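Local coordinates for protein NAD(P)H-flavin oxidoreductase (PDB 2FRE) that probably catalyses NAD(P)H-dependent reduction reactions with bound flavin mononucleotide, as a dimeric member of the nitroreductase family, at residues 56-61 against 68-73. Sequence-based numbering, arbitrary orientation.
Sequences RFVYAH and PLFVEL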
loop_
_atom_site.group_PDB
_atom_site.type_symbol
_atom_site.label_atom_id
_atom_site.label_comp_id
_atom_site.label_asym_id
_atom_site.label_seq_id
_atom_site.Cartn_x
_atom_site.Cartn_y
_atom_site.Cartn_z
ATOM N N ARG A 56 -3.041 12.538 1.123
ATOM C CA ARG A 56 -2.569 13.692 1.854
ATOM C C ARG A 56 -2.134 13.227 3.245
ATOM O O ARG A 56 -2.632 12.214 3.761
ATOM C CB ARG A 56 -3.667 14.746 1.994
ATOM C CG ARG A 56 -4.295 15.189 0.694
ATOM C CD ARG A 56 -3.359 16.032 -0.157
ATOM N NE ARG A 56 -4.075 16.595 -1.296
ATOM C CZ ARG A 56 -4.249 15.974 -2.475
ATOM N NH1 ARG A 56 -3.757 14.763 -2.710
ATOM N NH2 ARG A 56 -4.927 16.575 -3.438
ATOM N N PHE A 57 -1.210 13.979 3.843
ATOM C CA PHE A 57 -0.688 13.688 5.197
ATOM C C PHE A 57 -0.731 14.944 6.073
ATOM O O PHE A 57 -0.171 15.991 5.712
ATOM C CB PHE A 57 0.746 13.190 5.115
ATOM C CG PHE A 57 0.942 12.147 4.068
ATOM C CD1 PHE A 57 0.546 10.847 4.294
ATOM C CD2 PHE A 57 1.501 12.474 2.835
ATOM C CE1 PHE A 57 0.699 9.884 3.320
ATOM C CE2 PHE A 57 1.634 11.502 1.840
ATOM C CZ PHE A 57 1.238 10.210 2.096
ATOM N N VAL A 58 -1.381 14.839 7.225
ATOM C CA VAL A 58 -1.373 15.927 8.205
ATOM C C VAL A 58 -0.626 15.398 9.434
ATOM O O VAL A 58 -1.012 14.394 10.025
ATOM C CB VAL A 58 -2.796 16.398 8.526
ATOM C CG1 VAL A 58 -2.793 17.577 9.477
ATOM C CG2 VAL A 58 -3.500 16.781 7.212
ATOM N N TYR A 59 0.473 16.057 9.772
ATOM C CA TYR A 59 1.404 15.537 10.761
ATOM C C TYR A 59 1.777 16.528 11.862
ATOM O O TYR A 59 1.668 17.749 11.701
ATOM C CB TYR A 59 2.667 15.030 10.051
ATOM C CG TYR A 59 3.500 16.113 9.392
ATOM C CD1 TYR A 59 4.456 16.825 10.118
ATOM C CD2 TYR A 59 3.322 16.432 8.049
ATOM C CE1 TYR A 59 5.225 17.821 9.509
ATOM C CE2 TYR A 59 4.076 17.410 7.441
ATOM C CZ TYR A 59 5.020 18.103 8.181
ATOM O OH TYR A 59 5.771 19.064 7.554
ATOM N N ALA A 60 2.239 15.966 12.976
ATOM C CA ALA A 60 2.739 16.722 14.121
ATOM C C ALA A 60 3.903 15.968 14.780
ATOM O O ALA A 60 3.839 14.749 14.952
ATOM C CB ALA A 60 1.626 16.952 15.119
ATOM N N HIS A 61 4.965 16.694 15.110
ATOM C CA HIS A 61 6.057 16.154 15.929
ATOM C C HIS A 61 5.704 16.222 17.408
ATOM O O HIS A 61 4.916 17.062 17.849
ATOM C CB HIS A 61 7.343 16.947 15.706
ATOM C CG HIS A 61 8.014 16.660 14.400
ATOM N ND1 HIS A 61 9.005 15.707 14.267
ATOM C CD2 HIS A 61 7.858 17.220 13.174
ATOM C CE1 HIS A 61 9.411 15.681 13.010
ATOM N NE2 HIS A 61 8.741 16.597 12.330
ATOM N N PRO A 68 -0.812 17.571 21.659
ATOM C CA PRO A 68 -1.907 17.012 22.471
ATOM C C PRO A 68 -3.231 16.852 21.727
ATOM O O PRO A 68 -4.016 15.920 22.015
ATOM C CB PRO A 68 -2.057 18.008 23.633
ATOM C CG PRO A 68 -1.258 19.200 23.294
ATOM C CD PRO A 68 -0.302 18.847 22.197
ATOM N N LEU A 69 -3.475 17.737 20.768
ATOM C CA LEU A 69 -4.644 17.602 19.922
ATOM C C LEU A 69 -4.550 16.326 19.094
ATOM O O LEU A 69 -5.528 15.584 18.977
ATOM C CB LEU A 69 -4.800 18.816 19.019
ATOM C CG LEU A 69 -5.857 18.685 17.909
ATOM C CD1 LEU A 69 -7.283 18.513 18.480
ATOM C CD2 LEU A 69 -5.760 19.905 17.033
ATOM N N PHE A 70 -3.390 16.082 18.499
ATOM C CA PHE A 70 -3.193 14.870 17.708
ATOM C C PHE A 70 -3.368 13.620 18.568
ATOM O O PHE A 70 -3.968 12.656 18.133
ATOM C CB PHE A 70 -1.821 14.878 17.022
ATOM C CG PHE A 70 -1.801 15.627 15.722
ATOM C CD1 PHE A 70 -2.080 16.981 15.673
ATOM C CD2 PHE A 70 -1.501 14.968 14.528
ATOM C CE1 PHE A 70 -2.078 17.685 14.438
ATOM C CE2 PHE A 70 -1.491 15.669 13.305
ATOM C CZ PHE A 70 -1.777 17.005 13.261
ATOM N N VAL A 71 -2.868 13.651 19.801
ATOM C CA VAL A 71 -3.050 12.524 20.721
ATOM C C VAL A 71 -4.538 12.288 21.051
ATOM O O VAL A 71 -5.019 11.150 21.037
ATOM C CB VAL A 71 -2.288 12.733 22.033
ATOM C CG1 VAL A 71 -2.676 11.674 23.051
ATOM C CG2 VAL A 71 -0.760 12.712 21.797
ATOM N N GLU A 72 -5.282 13.355 21.316
ATOM C CA GLU A 72 -6.644 13.180 21.833
ATOM C C GLU A 72 -7.638 12.840 20.727
ATOM O O GLU A 72 -8.775 12.476 21.027
ATOM C CB GLU A 72 -7.083 14.390 22.662
ATOM C CG GLU A 72 -7.485 15.591 21.868
ATOM C CD GLU A 72 -7.735 16.806 22.744
ATOM O OE1 GLU A 72 -8.542 16.724 23.708
ATOM O OE2 GLU A 72 -7.129 17.854 22.443
ATOM N N LEU A 73 -7.185 12.946 19.464
ATOM C CA LEU A 73 -7.923 12.513 18.284
ATOM C C LEU A 73 -7.836 10.995 18.066
ATOM O O LEU A 73 -8.546 10.444 17.229
ATOM C CB LEU A 73 -7.434 13.239 17.029
ATOM C CG LEU A 73 -7.821 14.724 16.927
ATOM C CD1 LEU A 73 -7.124 15.362 15.728
ATOM C CD2 LEU A 73 -9.316 14.882 16.834
#
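Phe70 carries this contact, reaching from the helix to the strand and lying with one face under Ala60 and its far edge at Val58, two residues on the same side of that strand. Its CB points toward the strand, and chi1 of -84°, with CG anti to the carbonyl carbon, sends the ring out under the methyl of Ala60. Phe70 CG and CD1 each lie 3.7 Å from Ala60 CB, and CD2 and CE1 are barely farther. The methyl stands 3.5 Å from the centroid of the Phe70 ring, only 4° off its normal, a nearly centred CH-pi contact over one face. Farther out, Phe70 CE2 approaches the strand backbone, 3.6 Å from Val58 O, which lies at the ring edge, and 3.7 Å from Tyr59 C. At the tip, Phe70 CZ meets Val58 CG1 at 4.0 Å, the two side chains crossing at about a right angle. No hydrogen bond joins the segments; the junction is buried ring-to-methyl and ring-to-backbone packing. Helices 33-44 and 67-72 pack on the two faces of the sheet at strand 55-61, the former against Tyr59 through Leu36 and Leu40, the latter through Phe70. Strand 55-61 pairs antiparallel with strand 87-98, while Leu147 of the same chain and Gly193 of the second subunit also pack on Phe70. Across the dimer interface, residues 57-59 pair in parallel with a strand of that subunit, continuing the sheet.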